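Local coordinates for protein glutamate--tRNA ligase (Elizabethkingia anophelis, PDB 6B1Z) that probably attaches glutamate to its cognate tRNA in an ATP-dependent reaction, as a class I glutamyl-tRNA synthetase, at residues 194-199 against 235-240; 241-246 against 251-256. All coordinates share one frame; numbering follows the deposited sequence. Where two conformers were deposited one is given.

Interaction 1. Residues 194-199 against 235-240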
# COMPACT_ATOMS: atom_id res chain seq x y z
N ASN A 194 -19.32 22.69 -21.12
CA ASN A 194 -20.73 22.46 -20.82
C ASN A 194 -20.96 21.18 -20.02
O ASN A 194 -22.03 21.02 -19.43
CB ASN A 194 -21.55 22.38 -22.11
CG ASN A 194 -21.72 23.71 -22.80
OD1 ASN A 194 -21.43 24.76 -22.24
ND2 ASN A 194 -22.21 23.66 -24.03
N THR A 195 -20.00 20.25 -20.01
CA THR A 195 -20.11 19.05 -19.20
C THR A 195 -19.59 19.24 -17.78
O THR A 195 -19.64 18.29 -16.98
CB THR A 195 -19.35 17.87 -19.85
OG1 THR A 195 -17.94 18.10 -19.77
CG2 THR A 195 -19.76 17.67 -21.32
N LEU A 196 -19.08 20.42 -17.44
CA LEU A 196 -18.39 20.66 -16.18
C LEU A 196 -19.20 21.62 -15.31
O LEU A 196 -20.12 22.30 -15.77
CB LEU A 196 -17.00 21.23 -16.45
CG LEU A 196 -16.12 20.39 -17.39
CD1 LEU A 196 -14.81 21.11 -17.66
CD2 LEU A 196 -15.90 18.97 -16.83
N ASP A 197 -18.85 21.68 -14.02
CA ASP A 197 -19.63 22.40 -13.02
C ASP A 197 -18.87 23.60 -12.47
O ASP A 197 -17.63 23.66 -12.55
CB ASP A 197 -20.01 21.49 -11.85
CG ASP A 197 -20.73 20.24 -12.29
OD1 ASP A 197 -21.31 20.25 -13.39
OD2 ASP A 197 -20.72 19.24 -11.54
N ASP A 198 -19.62 24.53 -11.88
CA ASP A 198 -19.08 25.72 -11.22
C ASP A 198 -18.59 25.35 -9.82
O ASP A 198 -19.20 25.69 -8.80
CB ASP A 198 -20.15 26.80 -11.12
CG ASP A 198 -20.60 27.39 -12.46
OD1 ASP A 198 -19.98 27.13 -13.51
OD2 ASP A 198 -21.61 28.13 -12.43
N LYS A 199 -17.45 24.65 -9.76
CA LYS A 199 -17.03 24.05 -8.50
C LYS A 199 -16.69 25.13 -7.48
O LYS A 199 -16.20 26.21 -7.81
CB LYS A 199 -15.81 23.14 -8.71
CG LYS A 199 -16.13 21.85 -9.49
CD LYS A 199 -15.37 20.63 -8.93
CE LYS A 199 -15.90 19.31 -9.52
NZ LYS A 199 -14.91 18.63 -10.41
N SER A 235 -11.46 16.34 -13.01
CA SER A 235 -11.19 17.71 -12.56
C SER A 235 -10.02 18.37 -13.28
O SER A 235 -9.70 19.53 -12.98
CB SER A 235 -10.93 17.71 -11.05
OG SER A 235 -12.05 17.20 -10.37
N MET A 236 -9.33 17.65 -14.16
CA MET A 236 -8.15 18.20 -14.80
C MET A 236 -8.47 19.45 -15.62
O MET A 236 -7.70 20.42 -15.61
CB MET A 236 -7.47 17.14 -15.66
CG MET A 236 -6.16 17.60 -16.25
SD MET A 236 -5.43 16.29 -17.27
CE MET A 236 -4.09 17.20 -18.03
N ALA A 237 -9.60 19.45 -16.34
CA ALA A 237 -9.97 20.64 -17.12
C ALA A 237 -10.14 21.85 -16.21
O ALA A 237 -9.64 22.94 -16.51
CB ALA A 237 -11.25 20.37 -17.92
N LEU A 238 -10.85 21.68 -15.08
CA LEU A 238 -10.96 22.76 -14.10
C LEU A 238 -9.59 23.25 -13.67
O LEU A 238 -9.35 24.46 -13.58
CB LEU A 238 -11.76 22.27 -12.89
CG LEU A 238 -11.76 23.25 -11.70
CD1 LEU A 238 -12.51 24.56 -12.05
CD2 LEU A 238 -12.39 22.58 -10.49
N HIS A 239 -8.69 22.33 -13.35
CA HIS A 239 -7.39 22.75 -12.84
C HIS A 239 -6.62 23.55 -13.87
O HIS A 239 -6.02 24.59 -13.54
CB HIS A 239 -6.60 21.53 -12.38
CG HIS A 239 -7.29 20.79 -11.27
ND1 HIS A 239 -7.06 19.46 -10.99
CD2 HIS A 239 -8.24 21.21 -10.40
CE1 HIS A 239 -7.82 19.10 -9.97
NE2 HIS A 239 -8.53 20.14 -9.59
N VAL A 240 -6.63 23.10 -15.13
CA VAL A 240 -5.96 23.84 -16.19
C VAL A 240 -6.59 25.22 -16.35
O VAL A 240 -5.89 26.22 -16.51
CB VAL A 240 -5.98 23.02 -17.49
CG1 VAL A 240 -5.60 23.87 -18.71
CG2 VAL A 240 -5.03 21.83 -17.34
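Lys199 lays three successive methylenes against one methyl group of Leu238 before its ammonium reaches Ser235. CB, CG and CD of Lys199 all lie about 3.9 Å from Leu238 CD2, the two side chains crossing obliquely. Bends at chi2 (-141°) and chi4 (113°) take the chain past the methyl group and bring Lys199 NZ to 3.2 Å from Ser235 OG, a weak hydrogen bond. With CG anti to the backbone N (chi1 171°), Leu238 extends toward the loop, and CD2 is the methyl that meets the lysine. The second apolar touch comes from Leu196, whose CD1 presses on Ala237 CB at 3.6 Å; the small alanine lets the loop's leucine come up to the helix surface. Between the two touching residues of the loop, Asp198 points its side chain away from the helix and centres an inverse gamma turn, closed by a weak bond from Lys199 N to Asp197 O of 3.0 Å. The Asp198 carboxylate is held by a salt bridge to Arg143 and by hydrogen bonds to Tyr113 OH and the backbone N of Met173. On the helix side, Ser235 O lies 3.2 Å above the plane of the His239 ring, over its centre, and the side chains of Lys199, Ser235 and Leu238 also touch His211 of helix 210-220. The contact thus joins the loop between strands 187-192 and 200-202 to the first turn of a helix in the beta-alpha-beta unit of the class I synthetase catalytic domain.

Interaction 2. Residues 241-246 against 251-256. With EDO (1,2-ethanediol), chain V.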
# COMPACT_ATOMS: atom_id res chain seq x y z
N LEU A 241 -7.93 25.30 -16.24
CA LEU A 241 -8.60 26.60 -16.34
C LEU A 241 -8.26 27.50 -15.16
O LEU A 241 -8.20 28.73 -15.32
CB LEU A 241 -10.12 26.40 -16.45
CG LEU A 241 -10.60 25.93 -17.81
CD1 LEU A 241 -12.04 25.42 -17.68
CD2 LEU A 241 -10.52 27.10 -18.80
N LEU A 242 -8.03 26.93 -13.97
CA LEU A 242 -7.63 27.76 -12.83
C LEU A 242 -6.25 28.37 -13.05
O LEU A 242 -6.05 29.54 -12.72
CB LEU A 242 -7.66 26.94 -11.54
CG LEU A 242 -9.09 26.66 -11.04
CD1 LEU A 242 -9.03 25.63 -9.90
CD2 LEU A 242 -9.81 27.93 -10.56
N TYR A 243 -5.30 27.60 -13.59
CA TYR A 243 -3.99 28.20 -13.89
C TYR A 243 -4.15 29.34 -14.88
O TYR A 243 -3.57 30.41 -14.69
CB TYR A 243 -3.00 27.15 -14.43
CG TYR A 243 -2.46 26.23 -13.37
CD1 TYR A 243 -1.45 26.65 -12.51
CD2 TYR A 243 -2.96 24.95 -13.22
CE1 TYR A 243 -0.96 25.81 -11.53
CE2 TYR A 243 -2.48 24.10 -12.23
CZ TYR A 243 -1.48 24.55 -11.39
OH TYR A 243 -0.98 23.71 -10.42
N GLU A 244 -4.99 29.14 -15.90
CA GLU A 244 -5.26 30.22 -16.85
C GLU A 244 -5.85 31.44 -16.15
O GLU A 244 -5.45 32.58 -16.41
CB GLU A 244 -6.19 29.72 -17.95
CG GLU A 244 -6.54 30.78 -18.98
CD GLU A 244 -7.49 30.26 -20.04
OE1 GLU A 244 -7.45 29.05 -20.35
OE2 GLU A 244 -8.29 31.06 -20.55
N ALA A 245 -6.83 31.22 -15.27
CA ALA A 245 -7.48 32.33 -14.57
C ALA A 245 -6.47 33.15 -13.78
O ALA A 245 -6.60 34.39 -13.68
CB ALA A 245 -8.59 31.81 -13.66
N MET A 246 -5.43 32.50 -13.25
CA MET A 246 -4.44 33.15 -12.41
C MET A 246 -3.29 33.74 -13.21
O MET A 246 -2.41 34.39 -12.62
CB MET A 246 -3.90 32.16 -11.39
CG MET A 246 -4.98 31.55 -10.47
SD MET A 246 -5.92 32.77 -9.52
CE MET A 246 -4.69 33.24 -8.29
N PRO A 251 1.60 22.91 -14.43
CA PRO A 251 2.57 21.81 -14.49
C PRO A 251 2.09 20.75 -15.46
O PRO A 251 0.97 20.81 -15.99
CB PRO A 251 2.58 21.27 -13.06
CG PRO A 251 1.17 21.54 -12.57
CD PRO A 251 0.82 22.89 -13.18
N GLU A 252 2.94 19.76 -15.69
CA GLU A 252 2.51 18.56 -16.41
C GLU A 252 1.75 17.64 -15.47
O GLU A 252 1.96 17.66 -14.26
CB GLU A 252 3.70 17.82 -17.01
CG GLU A 252 4.45 18.64 -18.06
CD GLU A 252 5.54 17.85 -18.73
OE1 GLU A 252 5.22 16.82 -19.36
OE2 GLU A 252 6.71 18.25 -18.62
N PHE A 253 0.86 16.83 -16.04
CA PHE A 253 0.04 15.89 -15.27
C PHE A 253 0.24 14.47 -15.75
O PHE A 253 0.49 14.23 -16.94
CB PHE A 253 -1.47 16.22 -15.38
CG PHE A 253 -1.84 17.53 -14.75
CD1 PHE A 253 -1.71 18.71 -15.47
CD2 PHE A 253 -2.34 17.57 -13.46
CE1 PHE A 253 -2.04 19.92 -14.89
CE2 PHE A 253 -2.67 18.78 -12.87
CZ PHE A 253 -2.53 19.96 -13.60
N ALA A 254 0.14 13.52 -14.81
CA ALA A 254 0.13 12.09 -15.11
C ALA A 254 -0.91 11.44 -14.21
O ALA A 254 -0.77 11.49 -12.98
CB ALA A 254 1.51 11.47 -14.89
N HIS A 255 -1.93 10.83 -14.80
CA HIS A 255 -3.03 10.24 -14.04
C HIS A 255 -2.93 8.72 -14.09
O HIS A 255 -3.00 8.12 -15.16
CB HIS A 255 -4.38 10.73 -14.57
CG HIS A 255 -4.69 12.13 -14.14
ND1 HIS A 255 -4.21 13.24 -14.81
CD2 HIS A 255 -5.44 12.60 -13.11
CE1 HIS A 255 -4.64 14.33 -14.21
NE2 HIS A 255 -5.39 13.97 -13.17
N LEU A 256 -2.77 8.12 -12.91
CA LEU A 256 -2.59 6.68 -12.77
C LEU A 256 -3.93 5.97 -12.65
O LEU A 256 -4.77 6.35 -11.83
CB LEU A 256 -1.73 6.40 -11.53
CG LEU A 256 -0.39 7.15 -11.50
CD1 LEU A 256 0.24 7.05 -10.10
CD2 LEU A 256 0.56 6.58 -12.55
C1 EDO V . -3.80 20.44 -8.65
O1 EDO V . -5.22 20.54 -8.62
C2 EDO V . -3.31 20.72 -10.06
O2 EDO V . -2.00 21.30 -10.01
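The ring of Tyr243 carries Pro251 over one face and a bound ethanediol at its edge, whereas the ring of Phe253 meets both the diol and the tyrosine at its own edge. Pro251 CD sits over the phenol end of the tyrosine, 3.4 Å from Tyr243 CZ and equally close to the hydroxyl oxygen, and the two side chains cross at about a right angle. The proline ring therefore approaches through its CD corner, with CG following at 3.7 Å from Tyr243 OH. Phe253 touches more lightly: its CZ is 4.4 Å from Tyr243 CE2, a plain apolar approach without stacking. The diol occupies the angle between these two rings. Its O2, lying in the plane of the tyrosine ring, accepts a short hydrogen bond of 2.6 Å from Tyr243 OH, while its C2 lies in the plane of the phenylalanine ring, 3.5 Å from Phe253 CE2. Asp218 of helix 210-220 also hydrogen-bonds the diol through OD1, giving the small molecule a second polar hold. The diol, probably from the crystallisation liquor, need not mark a substrate site. With CG anti to the carbonyl carbon (chi1 -75°), the phenol of Tyr243 extends from the helix toward Pro251. Ile215 and Asp218 of helix 210-220 also touch Tyr243, and Val226 of strand 225-229 lies against both Pro251 and Phe253. The contact thereby joins Tyr243 of helix 236-246 to Pro251, just ahead of strand 252-256, and more lightly to Phe253 within that strand, which pairs in parallel with strand 225-229 to complete a beta-alpha-beta unit.

Helix 236-246 serves both contacts: its first turn meets the loop 194-199 in interaction 1, and Tyr243, further along, meets residues 251-256 in interaction 2. Their centres lie 11 Å apart, and Met236 bridges them directly. It belongs to the helix segment of interaction 1, but its SD packs 3.7 Å from His255 CE1 and its CE 3.8 Å from Phe253 CD1. Helix 210-220 borders both, through His211 in the first and Ile215 and Asp218 in the second. The side chain of Phe253 is about 10 Å from a bound magnesium ion, too far for direct contact. Both contacts lie in the catalytic domain, interaction 2 within its beta-alpha-beta unit 225-256.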